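Local atomic coordinates of plantazolicin methyltransferase BamL (Bacillus amyloliquefaciens subsp. plantarum, PDB entry 5DLY), a protein that probably methylates the amino end of desmethylplantazolicin, using S-adenosylmethionine, to give the antibiotic plantazolicin, as an N-methyltransferase of the Rossmann-like class. Residues 116-130 with 145-159. Residues are numbered along the deposited sequence; the frame is centred on the assembly and turned at random.
Sequences IMQYVSKKQDIIFIH and TLIHLLSDQSCIYIV. With SAH (S-adenosyl-L-homocysteine), chain C.
Strands 126-130 and 154-159 run parallel, 6° apart with axes 4.8 Å from each other, Ile127 and Ile129 each giving N-H and C=O to the second strand. Before the corners at Asp125 and Asp152-Gln153, a short parallel pairing precedes the main one: Gln124 N donates to Leu149 O (2.7 Å) and Ser151 N to Gln124 O. At the corner Ser151 OG donates to the anti lone pair of Asp125 OD1 at 2.7 Å, while Asp125 OD2 is held by Arg58 and by Tyr61 N, so the carboxylate is gripped at both oxygens.

On one face of the sheet, Ile127 and Ile129 lie under helix 139-148. With CG1 beside its backbone N (chi1 -57°), Ile127 sends CD1 to within 3.7 Å of Leu150 CD2 and turns CG2 to both methyls of Leu146. Ile129 CD1 meets Leu146 CD1 at 3.7 Å and also touches Ile156 CG2 and Ile158 CG1. Farther out, Leu149 CD1 packs on Ile116 CG2 (3.8 Å), and the side chains of Met117 and Leu149 run antiparallel, CG against CG, before Met117 SD reaches His148 CB.

On the other face the rings of Phe128 and Tyr157 extend together from neighbouring strands, with Phe128 CE1 3.8 Å from Tyr157 CD2; Phe48 meets the first ring edge-to-face and Trp261 stacks on the second. At the C-terminal end, one water donates to both Ile129 O and Val159 O, and the amino N of SAH donates to His130 O (2.8 Å). Strand 124-130, helix 139-148 and strand 154-160 form a beta-alpha-beta crossover of the Rossmann-like methyltransferase fold, whose cofactor pocket lies at the C-terminal ends of the parallel strands; the amino acid end of SAH sits at the end of the first strand.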
loop_
_atom_site.group_PDB
_atom_site.type_symbol
_atom_site.label_atom_id
_atom_site.label_comp_id
_atom_site.label_asym_id
_atom_site.label_seq_id
_atom_site.Cartn_x
_atom_site.Cartn_y
_atom_site.Cartn_z
ATOM N N ILE A 116 9.985 8.457 -9.629
ATOM C CA ILE A 116 10.683 8.315 -8.348
ATOM C C ILE A 116 12.223 8.325 -8.402
ATOM O O ILE A 116 12.869 8.861 -7.501
ATOM C CB ILE A 116 10.130 7.115 -7.523
ATOM C CG1 ILE A 116 10.652 7.128 -6.075
ATOM C CG2 ILE A 116 10.422 5.784 -8.203
ATOM C CD1 ILE A 116 10.325 8.391 -5.295
ATOM N N MET A 117 12.809 7.757 -9.453
ATOM C CA MET A 117 14.275 7.640 -9.521
ATOM C C MET A 117 14.984 8.979 -9.755
ATOM O O MET A 117 16.207 9.060 -9.640
ATOM C CB MET A 117 14.711 6.564 -10.523
ATOM C CG MET A 117 14.476 5.145 -9.996
ATOM S SD MET A 117 15.103 3.812 -11.042
ATOM C CE MET A 117 16.831 3.753 -10.577
ATOM N N GLN A 118 14.213 10.023 -10.059
ATOM C CA GLN A 118 14.730 11.404 -10.077
ATOM C C GLN A 118 14.926 11.984 -8.675
ATOM O O GLN A 118 15.562 13.036 -8.519
ATOM C CB GLN A 118 13.767 12.345 -10.815
ATOM C CG GLN A 118 13.664 12.153 -12.313
ATOM C CD GLN A 118 12.353 12.666 -12.862
ATOM O OE1 GLN A 118 11.781 13.665 -12.371
ATOM N NE2 GLN A 118 11.862 11.999 -13.885
ATOM N N TYR A 119 14.363 11.320 -7.664
ATOM C CA TYR A 119 14.269 11.891 -6.315
ATOM C C TYR A 119 14.912 11.013 -5.252
ATOM O O TYR A 119 15.215 11.489 -4.162
ATOM C CB TYR A 119 12.807 12.197 -5.957
ATOM C CG TYR A 119 12.213 13.170 -6.926
ATOM C CD1 TYR A 119 12.587 14.514 -6.895
ATOM C CD2 TYR A 119 11.320 12.747 -7.912
ATOM C CE1 TYR A 119 12.078 15.414 -7.808
ATOM C CE2 TYR A 119 10.802 13.639 -8.833
ATOM C CZ TYR A 119 11.187 14.969 -8.775
ATOM O OH TYR A 119 10.697 15.867 -9.689
ATOM N N VAL A 120 15.112 9.744 -5.584
ATOM C CA VAL A 120 15.681 8.756 -4.672
ATOM C C VAL A 120 16.725 7.948 -5.431
ATOM O O VAL A 120 16.428 7.336 -6.466
ATOM C CB VAL A 120 14.595 7.815 -4.096
ATOM C CG1 VAL A 120 15.219 6.745 -3.200
ATOM C CG2 VAL A 120 13.553 8.609 -3.322
ATOM N N SER A 121 17.952 7.981 -4.928
ATOM C CA SER A 121 19.051 7.233 -5.525
ATOM C C SER A 121 19.544 6.111 -4.612
ATOM O O SER A 121 19.903 5.034 -5.087
ATOM C CB SER A 121 20.202 8.164 -5.908
ATOM O OG SER A 121 20.484 9.076 -4.869
ATOM N N LYS A 122 19.558 6.364 -3.305
ATOM C CA LYS A 122 19.936 5.329 -2.343
ATOM C C LYS A 122 18.882 4.230 -2.373
ATOM O O LYS A 122 17.680 4.517 -2.393
ATOM C CB LYS A 122 20.027 5.910 -0.933
ATOM C CG LYS A 122 21.111 6.955 -0.758
ATOM C CD LYS A 122 20.837 7.832 0.452
ATOM C CE LYS A 122 21.898 8.913 0.599
ATOM N NZ LYS A 122 23.238 8.357 0.945
ATOM N N LYS A 123 19.331 2.979 -2.387
ATOM C CA LYS A 123 18.402 1.855 -2.394
ATOM C C LYS A 123 17.606 1.815 -1.092
ATOM O O LYS A 123 18.090 2.241 -0.030
ATOM C CB LYS A 123 19.126 0.528 -2.641
ATOM C CG LYS A 123 20.010 0.512 -3.882
ATOM C CD LYS A 123 19.229 0.728 -5.167
ATOM C CE LYS A 123 20.138 0.642 -6.390
ATOM N NZ LYS A 123 21.088 1.788 -6.464
ATOM N N GLN A 124 16.383 1.304 -1.188
ATOM C CA GLN A 124 15.415 1.341 -0.094
ATOM C C GLN A 124 15.191 -0.048 0.482
ATOM O O GLN A 124 15.112 -1.030 -0.266
ATOM C CB GLN A 124 14.082 1.894 -0.597
ATOM C CG GLN A 124 14.192 3.294 -1.175
ATOM C CD GLN A 124 14.557 4.327 -0.122
ATOM O OE1 GLN A 124 13.768 4.622 0.778
ATOM N NE2 GLN A 124 15.761 4.896 -0.241
ATOM N N ASP A 125 15.072 -0.128 1.803
ATOM C CA ASP A 125 14.840 -1.399 2.479
ATOM C C ASP A 125 13.369 -1.817 2.395
ATOM O O ASP A 125 13.064 -3.003 2.255
ATOM C CB ASP A 125 15.288 -1.330 3.945
ATOM C CG ASP A 125 16.802 -1.414 4.116
ATOM O OD1 ASP A 125 17.525 -1.773 3.158
ATOM O OD2 ASP A 125 17.267 -1.113 5.236
ATOM N N ILE A 126 12.469 -0.840 2.489
ATOM C CA ILE A 126 11.034 -1.081 2.355
ATOM C C ILE A 126 10.428 -0.043 1.434
ATOM O O ILE A 126 10.673 1.150 1.590
ATOM C CB ILE A 126 10.314 -1.027 3.724
ATOM C CG1 ILE A 126 10.959 -2.031 4.696
ATOM C CG2 ILE A 126 8.812 -1.262 3.557
ATOM C CD1 ILE A 126 10.410 -1.985 6.103
ATOM N N ILE A 127 9.645 -0.521 0.476
ATOM C CA ILE A 127 8.821 0.327 -0.365
ATOM C C ILE A 127 7.371 -0.080 -0.102
ATOM O O ILE A 127 7.023 -1.251 -0.208
ATOM C CB ILE A 127 9.211 0.198 -1.859
ATOM C CG1 ILE A 127 10.697 0.540 -2.051
ATOM C CG2 ILE A 127 8.310 1.076 -2.719
ATOM C CD1 ILE A 127 11.230 0.308 -3.455
ATOM N N PHE A 128 6.543 0.887 0.283
ATOM C CA PHE A 128 5.172 0.620 0.724
ATOM C C PHE A 128 4.193 1.232 -0.267
ATOM O O PHE A 128 4.318 2.403 -0.638
ATOM C CB PHE A 128 5.000 1.283 2.095
ATOM C CG PHE A 128 3.753 0.891 2.866
ATOM C CD1 PHE A 128 3.208 -0.391 2.819
ATOM C CD2 PHE A 128 3.162 1.832 3.718
ATOM C CE1 PHE A 128 2.102 -0.722 3.595
ATOM C CE2 PHE A 128 2.064 1.507 4.484
ATOM C CZ PHE A 128 1.530 0.227 4.424
ATOM N N ILE A 129 3.236 0.433 -0.730
ATOM C CA ILE A 129 2.201 0.934 -1.637
ATOM C C ILE A 129 0.857 0.558 -1.027
ATOM O O ILE A 129 0.311 -0.526 -1.286
ATOM C CB ILE A 129 2.315 0.338 -3.062
ATOM C CG1 ILE A 129 3.764 0.386 -3.589
ATOM C CG2 ILE A 129 1.376 1.076 -3.996
ATOM C CD1 ILE A 129 3.923 -0.209 -4.982
ATOM N N HIS A 130 0.317 1.453 -0.205
ATOM C CA HIS A 130 -0.844 1.131 0.608
ATOM C C HIS A 130 -2.104 1.778 0.055
ATOM O O HIS A 130 -2.218 3.004 -0.023
ATOM C CB HIS A 130 -0.587 1.594 2.055
ATOM C CG HIS A 130 -1.608 1.122 3.046
ATOM N ND1 HIS A 130 -1.680 -0.178 3.497
ATOM C CD2 HIS A 130 -2.562 1.808 3.719
ATOM C CE1 HIS A 130 -2.664 -0.280 4.375
ATOM N NE2 HIS A 130 -3.209 0.915 4.536
ATOM N N THR A 145 10.125 -0.008 -12.085
ATOM C CA THR A 145 10.974 1.068 -11.586
ATOM C C THR A 145 11.323 0.894 -10.104
ATOM O O THR A 145 12.487 1.032 -9.712
ATOM C CB THR A 145 10.298 2.422 -11.838
ATOM O OG1 THR A 145 10.257 2.649 -13.251
ATOM C CG2 THR A 145 11.066 3.556 -11.165
ATOM N N LEU A 146 10.320 0.582 -9.285
ATOM C CA LEU A 146 10.555 0.390 -7.858
ATOM C C LEU A 146 11.494 -0.773 -7.549
ATOM O O LEU A 146 12.292 -0.706 -6.618
ATOM C CB LEU A 146 9.228 0.259 -7.107
ATOM C CG LEU A 146 8.359 1.528 -7.119
ATOM C CD1 LEU A 146 6.982 1.240 -6.545
ATOM C CD2 LEU A 146 9.008 2.693 -6.377
ATOM N N ILE A 147 11.429 -1.827 -8.354
ATOM C CA ILE A 147 12.355 -2.944 -8.182
ATOM C C ILE A 147 13.823 -2.496 -8.326
ATOM O O ILE A 147 14.692 -2.994 -7.603
ATOM C CB ILE A 147 11.973 -4.119 -9.097
ATOM C CG1 ILE A 147 10.670 -4.735 -8.575
ATOM C CG2 ILE A 147 13.049 -5.195 -9.097
ATOM C CD1 ILE A 147 10.038 -5.774 -9.475
ATOM N N HIS A 148 14.091 -1.529 -9.208
ATOM C CA HIS A 148 15.454 -0.969 -9.342
ATOM C C HIS A 148 15.974 -0.309 -8.073
ATOM O O HIS A 148 17.192 -0.202 -7.884
ATOM C CB HIS A 148 15.545 0.077 -10.455
ATOM C CG HIS A 148 15.040 -0.389 -11.779
ATOM N ND1 HIS A 148 15.376 -1.611 -12.318
ATOM C CD2 HIS A 148 14.243 0.219 -12.689
ATOM C CE1 HIS A 148 14.794 -1.744 -13.496
ATOM N NE2 HIS A 148 14.092 -0.653 -13.740
ATOM N N LEU A 149 15.049 0.171 -7.239
ATOM C CA LEU A 149 15.389 0.885 -6.007
ATOM C C LEU A 149 15.493 -0.024 -4.782
ATOM O O LEU A 149 15.837 0.444 -3.705
ATOM C CB LEU A 149 14.382 2.016 -5.742
ATOM C CG LEU A 149 14.531 3.282 -6.586
ATOM C CD1 LEU A 149 13.371 4.227 -6.313
ATOM C CD2 LEU A 149 15.859 3.970 -6.291
ATOM N N LEU A 150 15.209 -1.308 -4.943
ATOM C CA LEU A 150 15.286 -2.243 -3.810
ATOM C C LEU A 150 16.727 -2.513 -3.388
ATOM O O LEU A 150 17.597 -2.757 -4.232
ATOM C CB LEU A 150 14.580 -3.557 -4.136
ATOM C CG LEU A 150 13.054 -3.529 -4.198
ATOM C CD1 LEU A 150 12.566 -4.871 -4.733
ATOM C CD2 LEU A 150 12.414 -3.191 -2.852
ATOM N N SER A 151 16.971 -2.446 -2.082
ATOM C CA SER A 151 18.268 -2.810 -1.514
ATOM C C SER A 151 18.470 -4.322 -1.592
ATOM O O SER A 151 17.552 -5.075 -1.964
ATOM C CB SER A 151 18.370 -2.325 -0.063
ATOM O OG SER A 151 17.641 -3.180 0.805
ATOM N N ASP A 152 19.664 -4.777 -1.225
ATOM C CA ASP A 152 19.962 -6.207 -1.242
ATOM C C ASP A 152 19.108 -7.020 -0.258
ATOM O O ASP A 152 18.947 -8.217 -0.439
ATOM C CB ASP A 152 21.454 -6.451 -0.976
ATOM C CG ASP A 152 22.346 -5.917 -2.087
ATOM O OD1 ASP A 152 21.837 -5.659 -3.195
ATOM O OD2 ASP A 152 23.568 -5.770 -1.860
ATOM N N GLN A 153 18.582 -6.361 0.776
ATOM C CA GLN A 153 17.667 -6.984 1.739
ATOM C C GLN A 153 16.445 -6.090 1.879
ATOM O O GLN A 153 16.463 -5.107 2.622
ATOM C CB GLN A 153 18.340 -7.167 3.099
ATOM C CG GLN A 153 19.425 -8.237 3.110
ATOM C CD GLN A 153 20.078 -8.400 4.468
ATOM O OE1 GLN A 153 20.488 -7.423 5.095
ATOM N NE2 GLN A 153 20.177 -9.637 4.930
ATOM N N SER A 154 15.373 -6.430 1.171
ATOM C CA SER A 154 14.279 -5.477 1.015
ATOM C C SER A 154 12.971 -6.121 0.601
ATOM O O SER A 154 12.929 -7.270 0.160
ATOM C CB SER A 154 14.651 -4.425 -0.041
ATOM O OG SER A 154 14.869 -5.066 -1.291
ATOM N N CYS A 155 11.898 -5.337 0.700
ATOM C CA CYS A 155 10.625 -5.750 0.137
ATOM C C CYS A 155 9.783 -4.562 -0.289
ATOM O O CYS A 155 9.878 -3.480 0.297
ATOM C CB CYS A 155 9.831 -6.625 1.119
ATOM S SG CYS A 155 9.450 -5.785 2.664
ATOM N N ILE A 156 8.983 -4.784 -1.330
ATOM C CA ILE A 156 7.822 -3.940 -1.636
ATOM C C ILE A 156 6.623 -4.641 -1.019
ATOM O O ILE A 156 6.421 -5.830 -1.271
ATOM C CB ILE A 156 7.572 -3.791 -3.155
ATOM C CG1 ILE A 156 8.846 -3.338 -3.874
ATOM C CG2 ILE A 156 6.440 -2.790 -3.412
ATOM C CD1 ILE A 156 8.726 -3.212 -5.378
ATOM N N TYR A 157 5.826 -3.918 -0.235
ATOM C CA TYR A 157 4.573 -4.452 0.302
ATOM C C TYR A 157 3.408 -3.638 -0.250
ATOM O O TYR A 157 3.364 -2.420 -0.084
ATOM C CB TYR A 157 4.585 -4.458 1.839
ATOM C CG TYR A 157 3.346 -5.049 2.494
ATOM C CD1 TYR A 157 2.749 -6.204 1.987
ATOM C CD2 TYR A 157 2.783 -4.462 3.639
ATOM C CE1 TYR A 157 1.618 -6.756 2.593
ATOM C CE2 TYR A 157 1.661 -5.009 4.254
ATOM C CZ TYR A 157 1.076 -6.152 3.714
ATOM O OH TYR A 157 -0.043 -6.704 4.303
ATOM N N ILE A 158 2.473 -4.324 -0.902
ATOM C CA ILE A 158 1.350 -3.704 -1.606
ATOM C C ILE A 158 0.063 -4.224 -0.989
ATOM O O ILE A 158 -0.111 -5.439 -0.862
ATOM C CB ILE A 158 1.352 -4.092 -3.112
ATOM C CG1 ILE A 158 2.677 -3.708 -3.787
ATOM C CG2 ILE A 158 0.177 -3.442 -3.845
ATOM C CD1 ILE A 158 2.864 -4.279 -5.183
ATOM N N VAL A 159 -0.823 -3.317 -0.578
ATOM C CA VAL A 159 -2.133 -3.691 -0.052
ATOM C C VAL A 159 -3.144 -2.908 -0.868
ATOM O O VAL A 159 -3.029 -1.711 -0.987
ATOM C CB VAL A 159 -2.278 -3.341 1.452
ATOM C CG1 VAL A 159 -3.623 -3.812 1.998
ATOM C CG2 VAL A 159 -1.147 -3.973 2.246
HETATM N N SAH C . -1.113 5.396 0.871
HETATM C CA SAH C . -2.333 6.154 1.300
HETATM C CB SAH C . -3.320 6.243 0.140
HETATM C CG SAH C . -3.953 7.636 0.077
HETATM S SD SAH C . -5.287 7.715 -1.089
HETATM C C SAH C . -2.988 5.457 2.460
HETATM O O SAH C . -2.435 4.531 3.040
HETATM O OXT SAH C . -4.106 5.786 2.857
HETATM C "C5'" SAH C . -4.468 7.464 -2.638
HETATM C "C4'" SAH C . -3.308 8.424 -2.870
HETATM O "O4'" SAH C . -2.576 8.009 -4.033
HETATM C "C3'" SAH C . -3.772 9.852 -3.156
HETATM O "O3'" SAH C . -3.177 10.763 -2.212
HETATM C "C2'" SAH C . -3.331 10.118 -4.590
HETATM O "O2'" SAH C . -2.955 11.470 -4.870
HETATM C "C1'" SAH C . -2.143 9.179 -4.712
HETATM N N9 SAH C . -1.747 8.837 -6.097
HETATM C C8 SAH C . -2.558 8.430 -7.098
HETATM N N7 SAH C . -1.851 8.205 -8.226
HETATM C C5 SAH C . -0.561 8.459 -7.945
HETATM C C6 SAH C . 0.696 8.417 -8.703
HETATM N N6 SAH C . 0.675 8.030 -9.992
HETATM N N1 SAH C . 1.840 8.755 -8.051
HETATM C C2 SAH C . 1.827 9.138 -6.757
HETATM N N3 SAH C . 0.704 9.198 -5.993
HETATM C C4 SAH C . -0.497 8.882 -6.544
HETATM O O HOH W 1 -1.873 -0.372 -3.050
#